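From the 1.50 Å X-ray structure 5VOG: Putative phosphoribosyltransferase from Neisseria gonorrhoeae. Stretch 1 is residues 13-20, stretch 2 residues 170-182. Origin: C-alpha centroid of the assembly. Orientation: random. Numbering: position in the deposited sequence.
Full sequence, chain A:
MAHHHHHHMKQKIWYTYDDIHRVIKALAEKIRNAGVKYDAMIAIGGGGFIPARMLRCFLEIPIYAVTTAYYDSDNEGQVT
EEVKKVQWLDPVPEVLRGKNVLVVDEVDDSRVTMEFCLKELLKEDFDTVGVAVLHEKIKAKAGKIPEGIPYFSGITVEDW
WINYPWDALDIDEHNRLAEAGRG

Stretch 1 13-20: IWYTYDDI
Stretch 2 (170-182) DIDEHNRLAEAGR

This is a strand-to-helix junction packed against one side of a later helix, built from a tryptophan whose ring is covered on one face by a leucine and whose backbone is met by an alanine, and fixed by a histidine-to-carbonyl hydrogen bond and a salt bridge near the chain's end. The partners lie at least 154 residues apart in one chain, and the contact buries 526 Å² summed over both sides.

In the first stretch, Ile13 and Trp14 end a strand (phi/psi -118/136 at Trp14), Tyr15 (-121/136) and Thr16 (-76/163) stay extended, and a helix starts at Tyr17. The second stretch is helical from Ile171 to Glu179, then closes in a type I turn from Glu179 to Arg182. Register is set by the CA atoms of Trp14 and Ala178, 4.4 Å apart, and those of Thr16 and Asn175, 6.0 Å apart; the first stretch thus advances as the helix numbering falls.

So close a backbone approach is matched by a small residue: Ala178 CB lies 3.2 Å from Trp14 O and 3.8 Å from Trp14 CB, and Ala178 CA makes a CA-H...O contact of 3.4 Å with Trp14 O. The CA-to-CB bond of Trp14 points toward the helix, with chi1 -69° (m) and chi2 -108°. Leu177 (m, t) covers one face of the indole, its CB 3.6 Å from the centroid of the five-membered ring and 12° off the normal, a CH-pi contact. The indole edge is turned to the face of His174, with centroids 5.1 Å apart and planes at 69°; Trp14 CD1 comes within 3.4 Å of His174 ND1.

His174 (chi1 176°, t; chi2 93°) reaches past Trp14 to the backbone, where NE2 donates to Tyr15 O at 2.7 Å and 177°. This nearly linear bond satisfies a carbonyl in the extended segment just before the helix. The CA-to-CB bond of Tyr15 points away from the helix. One helical turn earlier, Ile171 (t, p) brings CD1 to 4.0 Å from Tyr17 CE2, a separate apolar contact.

Thr16 (p) is the N-cap: its OG1 accepts from Asp19 N at 2.9 Å, while Thr16 N donates back to Asp19 OD2 at 3.0 Å, a reciprocal capping box. Thr16 CG2 meanwhile sits 3.8 Å from Ala178 CB and 3.4 Å from Asn175 OD1. Asp19 (m, chi2 -28°) also faces Arg182, whose m, t, t side chain brings NH2 to OD1 of Asp19 at 2.9 Å and, by a weak bond, to OD2 of Asp19 at 2.7 Å. The carboxylate that accepts from Thr16 N thus doubles as a salt-bridge partner, although Arg182 is poorly ordered.

Three waters bridge remaining polar groups: one accepts from Trp14 N (3.0 Å) and donates to Leu177 O (2.9 Å), the second donates to Trp14 O (2.7 Å) and Ala178 O (3.1 Å), and the third accepts from Tyr17 N (3.0 Å) and donates to Asn175 OD1 (2.7 Å).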

ATOM      1  N   ILE A  13      -7.441 -18.888  10.681  1.00 32.15           N
ATOM      2  CA  ILE A  13      -6.797 -19.313   9.448  1.00 30.45           C
ATOM      3  C   ILE A  13      -5.643 -18.360   9.163  1.00 29.72           C
ATOM      4  O   ILE A  13      -5.698 -17.171   9.493  1.00 30.21           O
ATOM      5  CB  ILE A  13      -7.811 -19.391   8.271  1.00 31.03           C
ATOM      6  CG1 ILE A  13      -7.171 -20.023   7.033  1.00 32.36           C
ATOM      7  CG2 ILE A  13      -8.391 -18.018   7.949  1.00 31.25           C
ATOM      8  CD1 ILE A  13      -8.168 -20.680   6.089  1.00 32.37           C
ATOM      9  N   TRP A  14      -4.571 -18.910   8.596  1.00 29.46           N
ATOM     10  CA  TRP A  14      -3.396 -18.158   8.173  1.00 27.99           C
ATOM     11  C   TRP A  14      -3.225 -18.306   6.668  1.00 28.20           C
ATOM     12  O   TRP A  14      -3.346 -19.412   6.129  1.00 30.51           O
ATOM     13  CB  TRP A  14      -2.125 -18.663   8.875  1.00 28.60           C
ATOM     14  CG  TRP A  14      -2.041 -18.380  10.353  1.00 30.02           C
ATOM     15  CD1 TRP A  14      -1.218 -17.479  10.961  1.00 31.58           C
ATOM     16  CD2 TRP A  14      -2.789 -19.009  11.405  1.00 31.29           C
ATOM     17  NE1 TRP A  14      -1.409 -17.499  12.319  1.00 31.51           N
ATOM     18  CE2 TRP A  14      -2.366 -18.434  12.620  1.00 32.72           C
ATOM     19  CE3 TRP A  14      -3.772 -20.006  11.438  1.00 33.55           C
ATOM     20  CZ2 TRP A  14      -2.895 -18.810  13.854  1.00 34.49           C
ATOM     21  CZ3 TRP A  14      -4.299 -20.378  12.663  1.00 34.54           C
ATOM     22  CH2 TRP A  14      -3.856 -19.784  13.856  1.00 34.46           C
ATOM     23  N   TYR A  15      -2.923 -17.197   5.992  1.00 27.41           N
ATOM     24  CA  TYR A  15      -2.702 -17.188   4.554  1.00 27.66           C
ATOM     25  C   TYR A  15      -1.300 -16.680   4.260  1.00 27.78           C
ATOM     26  O   TYR A  15      -0.860 -15.687   4.844  1.00 28.37           O
ATOM     27  CB  TYR A  15      -3.715 -16.289   3.821  1.00 28.06           C
ATOM     28  CG  TYR A  15      -5.150 -16.752   3.867  1.00 27.69           C
ATOM     29  CD1 TYR A  15      -5.534 -17.972   3.316  1.00 29.53           C
ATOM     30  CD2 TYR A  15      -6.134 -15.948   4.428  1.00 27.88           C
ATOM     31  CE1 TYR A  15      -6.857 -18.380   3.347  1.00 30.19           C
ATOM     32  CE2 TYR A  15      -7.460 -16.345   4.455  1.00 28.31           C
ATOM     33  CZ  TYR A  15      -7.815 -17.559   3.920  1.00 29.58           C
ATOM     34  OH  TYR A  15      -9.140 -17.942   3.950  1.00 31.50           O
ATOM     35  N   THR A  16      -0.609 -17.349   3.341  1.00 27.93           N
ATOM     36  CA  THR A  16       0.690 -16.862   2.904  1.00 27.18           C
ATOM     37  C   THR A  16       0.516 -15.675   1.959  1.00 26.29           C
ATOM     38  O   THR A  16      -0.565 -15.431   1.420  1.00 26.64           O
ATOM     39  CB  THR A  16       1.490 -17.967   2.200  1.00 27.77           C
ATOM     40  OG1 THR A  16       0.863 -18.290   0.950  1.00 29.48           O
ATOM     41  CG2 THR A  16       1.581 -19.225   3.067  1.00 28.55           C
ATOM     42  N   TYR A  17       1.606 -14.925   1.760  1.00 25.72           N
ATOM     43  CA  TYR A  17       1.586 -13.877   0.744  1.00 24.27           C
ATOM     44  C   TYR A  17       1.178 -14.439  -0.609  1.00 24.58           C
ATOM     45  O   TYR A  17       0.366 -13.841  -1.320  1.00 24.98           O
ATOM     46  CB  TYR A  17       2.954 -13.205   0.623  1.00 25.85           C
ATOM     47  CG  TYR A  17       3.287 -12.178   1.684  1.00 24.67           C
ATOM     48  CD1 TYR A  17       2.638 -10.943   1.718  1.00 24.73           C
ATOM     49  CD2 TYR A  17       4.289 -12.418   2.622  1.00 24.18           C
ATOM     50  CE1 TYR A  17       2.950  -9.996   2.684  1.00 23.11           C
ATOM     51  CE2 TYR A  17       4.611 -11.473   3.588  1.00 23.70           C
ATOM     52  CZ  TYR A  17       3.941 -10.264   3.616  1.00 23.17           C
ATOM     53  OH  TYR A  17       4.260  -9.319   4.575  1.00 23.64           O
ATOM     54  N   ASP A  18       1.731 -15.599  -0.980  1.00 26.00           N
ATOM     55  CA  ASP A  18       1.416 -16.190  -2.278  1.00 26.98           C
ATOM     56  C   ASP A  18      -0.043 -16.626  -2.359  1.00 26.77           C
ATOM     57  O   ASP A  18      -0.673 -16.482  -3.414  1.00 27.39           O
ATOM     58  CB  ASP A  18       2.326 -17.380  -2.558  1.00 27.69           C
ATOM     59  CG  ASP A  18       3.767 -16.974  -2.851  1.00 29.41           C
ATOM     60  OD1 ASP A  18       4.042 -15.765  -2.993  1.00 30.13           O
ATOM     61  OD2 ASP A  18       4.630 -17.872  -2.940  1.00 31.64           O
ATOM     62  N   ASP A  19      -0.587 -17.188  -1.270  1.00 27.59           N
ATOM     63  CA  ASP A  19      -2.014 -17.510  -1.230  1.00 27.35           C
ATOM     64  C   ASP A  19      -2.843 -16.296  -1.624  1.00 25.61           C
ATOM     65  O   ASP A  19      -3.787 -16.390  -2.417  1.00 26.99           O
ATOM     66  CB  ASP A  19      -2.447 -17.960   0.173  1.00 27.85           C
ATOM     67  CG  ASP A  19      -1.946 -19.336   0.564  1.00 31.81           C
ATOM     68  OD1 ASP A  19      -1.721 -20.205  -0.311  1.00 33.56           O
ATOM     69  OD2 ASP A  19      -1.819 -19.549   1.792  1.00 32.47           O
ATOM     70  N   ILE A  20      -2.503 -15.140  -1.056  1.00 25.18           N
ATOM     71  CA  ILE A  20      -3.289 -13.937  -1.286  1.00 24.47           C
ATOM     72  C   ILE A  20      -3.085 -13.428  -2.704  1.00 24.62           C
ATOM     73  O   ILE A  20      -4.043 -13.031  -3.380  1.00 25.06           O
ATOM     74  CB  ILE A  20      -2.921 -12.894  -0.214  1.00 24.04           C
ATOM     75  CG1 ILE A  20      -3.524 -13.359   1.124  1.00 25.56           C
ATOM     76  CG2 ILE A  20      -3.356 -11.473  -0.617  1.00 23.88           C
ATOM     77  CD1 ILE A  20      -3.034 -12.580   2.331  1.00 26.70           C
ATOM     78  N   ASP A 170       7.044 -13.306  12.733  1.00 32.79           N
ATOM     79  CA  ASP A 170       7.860 -14.457  12.343  1.00 34.38           C
ATOM     80  C   ASP A 170       7.193 -15.099  11.129  1.00 34.67           C
ATOM     81  O   ASP A 170       6.266 -15.900  11.278  1.00 34.33           O
ATOM     82  CB  ASP A 170       7.988 -15.438  13.510  1.00 37.48           C
ATOM     83  CG  ASP A 170       8.832 -16.663  13.178  1.00 39.55           C
ATOM     84  OD1 ASP A 170       9.209 -16.863  12.007  1.00 40.29           O
ATOM     85  OD2 ASP A 170       9.124 -17.434  14.115  1.00 43.09           O
ATOM     86  N   ILE A 171       7.668 -14.761   9.926  1.00 33.48           N
ATOM     87  CA  ILE A 171       6.990 -15.231   8.718  1.00 32.21           C
ATOM     88  C   ILE A 171       7.129 -16.745   8.563  1.00 33.28           C
ATOM     89  O   ILE A 171       6.261 -17.394   7.964  1.00 33.86           O
ATOM     90  CB  ILE A 171       7.512 -14.469   7.482  1.00 31.75           C
ATOM     91  CG1 ILE A 171       6.630 -14.719   6.252  1.00 30.05           C
ATOM     92  CG2 ILE A 171       8.966 -14.828   7.188  1.00 32.22           C
ATOM     93  CD1 ILE A 171       5.185 -14.213   6.375  1.00 30.00           C
ATOM     94  N   ASP A 172       8.204 -17.337   9.096  1.00 35.31           N
ATOM     95  CA  ASP A 172       8.339 -18.789   9.029  1.00 37.18           C
ATOM     96  C   ASP A 172       7.276 -19.480   9.868  1.00 38.22           C
ATOM     97  O   ASP A 172       6.679 -20.472   9.431  1.00 38.19           O
ATOM     98  CB  ASP A 172       9.730 -19.219   9.489  1.00 39.69           C
ATOM     99  CG  ASP A 172      10.816 -18.796   8.527  1.00 44.66           C
ATOM    100  OD1 ASP A 172      10.689 -19.086   7.319  1.00 46.41           O
ATOM    101  OD2 ASP A 172      11.787 -18.162   8.980  1.00 47.67           O
ATOM    102  N   GLU A 173       7.036 -18.985  11.082  1.00 39.27           N
ATOM    103  CA  GLU A 173       5.991 -19.575  11.909  1.00 39.78           C
ATOM    104  C   GLU A 173       4.618 -19.318  11.307  1.00 38.08           C
ATOM    105  O   GLU A 173       3.747 -20.198  11.333  1.00 38.40           O
ATOM    106  CB  GLU A 173       6.071 -19.025  13.332  1.00 41.66           C
ATOM    107  CG  GLU A 173       4.990 -19.551  14.271  1.00 43.50           C
ATOM    108  CD  GLU A 173       5.122 -21.039  14.592  1.00 46.24           C
ATOM    109  OE1 GLU A 173       6.083 -21.696  14.132  1.00 47.02           O
ATOM    110  OE2 GLU A 173       4.253 -21.560  15.322  1.00 48.53           O
ATOM    111  N   HIS A 174       4.419 -18.122  10.747  1.00 35.75           N
ATOM    112  CA  HIS A 174       3.176 -17.812  10.056  1.00 33.61           C
ATOM    113  C   HIS A 174       2.918 -18.803   8.928  1.00 34.81           C
ATOM    114  O   HIS A 174       1.805 -19.325   8.785  1.00 34.37           O
ATOM    115  CB  HIS A 174       3.226 -16.382   9.516  1.00 31.49           C
ATOM    116  CG  HIS A 174       2.030 -16.014   8.702  1.00 30.83           C
ATOM    117  ND1 HIS A 174       0.922 -15.394   9.241  1.00 31.72           N
ATOM    118  CD2 HIS A 174       1.750 -16.213   7.392  1.00 30.60           C
ATOM    119  CE1 HIS A 174       0.016 -15.219   8.295  1.00 32.07           C
ATOM    120  NE2 HIS A 174       0.492 -15.712   7.165  1.00 31.03           N
ATOM    121  N   ASN A 175       3.940 -19.072   8.108  1.00 35.04           N
ATOM    122  CA  ASN A 175       3.763 -19.992   6.993  1.00 34.58           C
ATOM    123  C   ASN A 175       3.495 -21.406   7.484  1.00 35.94           C
ATOM    124  O   ASN A 175       2.725 -22.146   6.862  1.00 36.53           O
ATOM    125  CB  ASN A 175       4.989 -19.975   6.082  1.00 34.62           C
ATOM    126  CG  ASN A 175       5.095 -18.702   5.262  1.00 33.64           C
ATOM    127  OD1 ASN A 175       4.102 -17.998   5.034  1.00 31.75           O
ATOM    128  ND2 ASN A 175       6.303 -18.404   4.801  1.00 35.35           N
ATOM    129  N   ARG A 176       4.121 -21.796   8.598  1.00 36.57           N
ATOM    130  CA  ARG A 176       3.856 -23.113   9.169  1.00 39.46           C
ATOM    131  C   ARG A 176       2.384 -23.256   9.538  1.00 39.38           C
ATOM    132  O   ARG A 176       1.754 -24.279   9.244  1.00 41.39           O
ATOM    133  CB  ARG A 176       4.746 -23.349  10.392  1.00 41.77           C
ATOM    134  CG  ARG A 176       4.611 -24.749  10.984  1.00 44.75           C
ATOM    135  CD  ARG A 176       5.330 -24.892  12.326  1.00 47.11           C
ATOM    136  NE  ARG A 176       4.669 -24.137  13.387  1.00 49.73           N
ATOM    137  CZ  ARG A 176       3.605 -24.566  14.060  1.00 51.62           C
ATOM    138  NH1 ARG A 176       3.074 -25.748  13.784  1.00 52.06           N
ATOM    139  NH2 ARG A 176       3.067 -23.810  15.008  1.00 52.74           N
ATOM    140  N   LEU A 177       1.816 -22.229  10.175  1.00 38.47           N
ATOM    141  CA  LEU A 177       0.408 -22.282  10.555  1.00 37.02           C
ATOM    142  C   LEU A 177      -0.511 -22.241   9.338  1.00 37.03           C
ATOM    143  O   LEU A 177      -1.602 -22.820   9.372  1.00 37.00           O
ATOM    144  CB  LEU A 177       0.090 -21.141  11.527  1.00 37.01           C
ATOM    145  CG  LEU A 177       0.714 -21.283  12.923  1.00 37.53           C
ATOM    146  CD1 LEU A 177       0.719 -19.956  13.680  1.00 38.31           C
ATOM    147  CD2 LEU A 177      -0.011 -22.361  13.724  1.00 39.78           C
ATOM    148  N   ALA A 178      -0.092 -21.576   8.257  1.00 36.15           N
ATOM    149  CA  ALA A 178      -0.899 -21.562   7.039  1.00 36.43           C
ATOM    150  C   ALA A 178      -0.954 -22.947   6.404  1.00 41.20           C
ATOM    151  O   ALA A 178      -2.019 -23.399   5.966  1.00 41.28           O
ATOM    152  CB  ALA A 178      -0.342 -20.531   6.054  1.00 34.84           C
ATOM    153  N   GLU A 179       0.189 -23.635   6.346  1.00 45.23           N
ATOM    154  CA  GLU A 179       0.216 -24.978   5.776  1.00 50.90           C
ATOM    155  C   GLU A 179      -0.492 -25.972   6.683  1.00 55.67           C
ATOM    156  O   GLU A 179      -1.167 -26.891   6.202  1.00 57.83           O
ATOM    157  CB  GLU A 179       1.660 -25.416   5.526  1.00 51.49           C
ATOM    158  N   ALA A 180      -0.357 -25.801   7.998  1.00 58.81           N
ATOM    159  CA  ALA A 180      -1.033 -26.670   8.955  1.00 62.49           C
ATOM    160  C   ALA A 180      -2.545 -26.481   8.960  1.00 65.34           C
ATOM    161  O   ALA A 180      -3.234 -27.184   9.707  1.00 66.48           O
ATOM    162  CB  ALA A 180      -0.473 -26.432  10.359  1.00 62.50           C
ATOM    163  N   GLY A 181      -3.074 -25.564   8.153  1.00 66.47           N
ATOM    164  CA  GLY A 181      -4.505 -25.358   8.074  1.00 68.51           C
ATOM    165  C   GLY A 181      -5.110 -25.878   6.786  1.00 70.63           C
ATOM    166  O   GLY A 181      -6.336 -25.949   6.658  1.00 71.04           O
ATOM    167  N   ARG A 182      -4.266 -26.243   5.826  1.00 72.18           N
ATOM    168  CA  ARG A 182      -4.745 -26.764   4.549  1.00 73.93           C
ATOM    169  C   ARG A 182      -5.132 -28.234   4.668  1.00 74.31           C
ATOM    170  O   ARG A 182      -6.309 -28.565   4.820  1.00 74.66           O
ATOM    171  CB  ARG A 182      -3.684 -26.588   3.458  1.00 74.94           C
ATOM    172  CG  ARG A 182      -3.309 -25.142   3.170  1.00 75.81           C
ATOM    173  CD  ARG A 182      -2.395 -25.043   1.956  1.00 76.67           C
ATOM    174  NE  ARG A 182      -1.986 -23.668   1.680  1.00 77.67           N
ATOM    175  CZ  ARG A 182      -0.807 -23.156   2.018  1.00 78.59           C
ATOM    176  NH1 ARG A 182       0.092 -23.903   2.644  1.00 78.98           N
ATOM    177  NH2 ARG A 182      -0.523 -21.894   1.726  1.00 78.57           N
TER
HETATM  178  O   HOH W   1      -4.226 -21.903   8.436  1.00 34.65           O
HETATM  179  O   HOH W   2      -4.215 -21.613   4.751  1.00 40.74           O
HETATM  180  O   HOH W   3       4.055 -15.980   3.195  1.00 26.54           O